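Endoribonuclease L-PSP/chorismate mutase-like domain-containing protein (Shewanella oneidensis, PDB 2OTM) is a putative endoribonuclease of the YjgF/L-PSP (chorismate mutase-like) family that forms a trimer and probably holds its active sites between subunits. Local coordinates at the interface of chains A and B. Sequence-based numbering; all coordinates share one arbitrary frame. Chains: chain A/B, Hypothetical protein.

The interface of chains A and B. Residues chain A 97, 99, 135, 137; chain B 133-135.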
# COMPACT_ATOMS: atom_id res chain seq x y z
N GLU A 97 3.46 3.01 -7.08
CA GLU A 97 2.59 1.94 -6.61
C GLU A 97 1.39 1.92 -7.56
O GLU A 97 0.72 2.92 -7.71
CB GLU A 97 2.22 2.09 -5.12
CG GLU A 97 3.49 2.15 -4.23
CD GLU A 97 3.24 2.22 -2.71
OE1 GLU A 97 2.10 2.44 -2.27
OE2 GLU A 97 4.22 2.06 -1.94
N VAL A 99 -2.09 -0.32 -9.29
CA VAL A 99 -3.13 -1.31 -9.14
C VAL A 99 -3.73 -1.54 -10.53
O VAL A 99 -4.04 -0.58 -11.24
CB VAL A 99 -4.26 -0.86 -8.20
CG1 VAL A 99 -5.23 -2.05 -7.91
CG2 VAL A 99 -3.76 -0.20 -6.93
N TRP A 135 -0.28 -4.37 -7.47
CA TRP A 135 -1.41 -5.17 -6.98
C TRP A 135 -2.39 -5.42 -8.09
O TRP A 135 -2.47 -4.63 -9.02
CB TRP A 135 -2.21 -4.50 -5.87
CG TRP A 135 -1.46 -4.13 -4.60
CD1 TRP A 135 -1.27 -4.89 -3.47
CD2 TRP A 135 -0.89 -2.86 -4.33
NE1 TRP A 135 -0.57 -4.17 -2.51
CE2 TRP A 135 -0.38 -2.90 -3.00
CE3 TRP A 135 -0.81 -1.67 -5.05
CZ2 TRP A 135 0.24 -1.80 -2.42
CZ3 TRP A 135 -0.21 -0.58 -4.46
CH2 TRP A 135 0.30 -0.65 -3.16
N ASN A 137 -6.61 -5.90 -8.20
CA ASN A 137 -7.83 -5.82 -7.39
C ASN A 137 -8.98 -6.18 -8.32
O ASN A 137 -8.93 -5.85 -9.50
CB ASN A 137 -8.10 -4.40 -6.88
CG ASN A 137 -7.15 -3.93 -5.79
OD1 ASN A 137 -7.32 -2.80 -5.30
ND2 ASN A 137 -6.18 -4.76 -5.37
N MSE B 133 -5.40 6.08 -0.39
CA MSE B 133 -5.34 4.92 -1.28
C MSE B 133 -6.55 4.06 -1.00
O MSE B 133 -7.05 3.96 0.13
CB MSE B 133 -4.07 4.08 -1.03
CG MSE B 133 -2.78 4.84 -1.11
SE MSE B 133 -1.23 3.59 -1.16
CE MSE B 133 -1.31 2.90 -2.95
N ILE B 134 -7.02 3.38 -2.04
CA ILE B 134 -8.16 2.51 -1.87
C ILE B 134 -7.87 1.22 -2.63
O ILE B 134 -7.28 1.25 -3.72
CB ILE B 134 -9.46 3.16 -2.40
CG1 ILE B 134 -10.65 2.31 -1.99
CG2 ILE B 134 -9.39 3.29 -3.96
CD1 ILE B 134 -12.02 3.03 -2.09
N TRP B 135 -8.22 0.08 -2.02
CA TRP B 135 -8.09 -1.22 -2.68
C TRP B 135 -9.34 -2.06 -2.43
O TRP B 135 -10.04 -1.84 -1.45
CB TRP B 135 -6.93 -2.06 -2.11
CG TRP B 135 -5.54 -1.50 -2.24
CD1 TRP B 135 -4.68 -1.55 -3.30
CD2 TRP B 135 -4.85 -0.81 -1.21
NE1 TRP B 135 -3.47 -0.94 -2.99
CE2 TRP B 135 -3.56 -0.47 -1.71
CE3 TRP B 135 -5.20 -0.44 0.09
CZ2 TRP B 135 -2.63 0.18 -0.94
CZ3 TRP B 135 -4.28 0.21 0.85
CH2 TRP B 135 -3.00 0.53 0.34
O HOH W 1 -7.75 -0.10 -6.02
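In both A:Trp135 and B:Trp135, CG stands anti to the carbonyl carbon (chi1 -59° and -61°), and a second torsion near a right angle swings each indole off its strand. They lie on strand 131-136 of neighbouring subunits in a YjgF/L-PSP-type trimer, the usual assembly of this family. Because the subunits are not related by an exact two-fold, the like-turned indoles meet unequally, A by its face and B by its edge. The pyrrole nitrogen NE1 of B:Trp135 sits 3.3 Å above the ring plane of A:Trp135, over its centre, with the planes of the A six-membered and B five-membered rings 63° apart. Its N-H may thus be directed toward the pi cloud, for which a broad, electron-rich indole is well suited. Farther along the B ring, CZ2 packs against CH2 of A:Trp135 at 3.8 Å. Branched A:Val99 presents CG2 to CD1 of B:Trp135 at 4.0 Å, a compact apolar stop beside the indole. Selenomethionine B:Met133 brings its flexible tip to A:Trp135, CE lying 3.9 Å from CH2. An alanine in place of A:Trp135 would probably leave B:Trp135 NE1 without its aromatic face and the B:Met133 methyl without this apolar partner. That methyl is 3.5 Å from the carboxylate OE1 of A:Glu97, whose long chain carries the oxygen from strand 92-100 to the A indole's edge, in plane, where it may suit the weakly positive ring hydrogens. The small amide of A:Asn137 serves a carbon edge and a water together: OD1, in plane at the B:Trp135 rim, rests 3.2 Å from its CA, and a water 2.8 Å from OD1 and 2.7 Å from B:Ile134 O joins the chains.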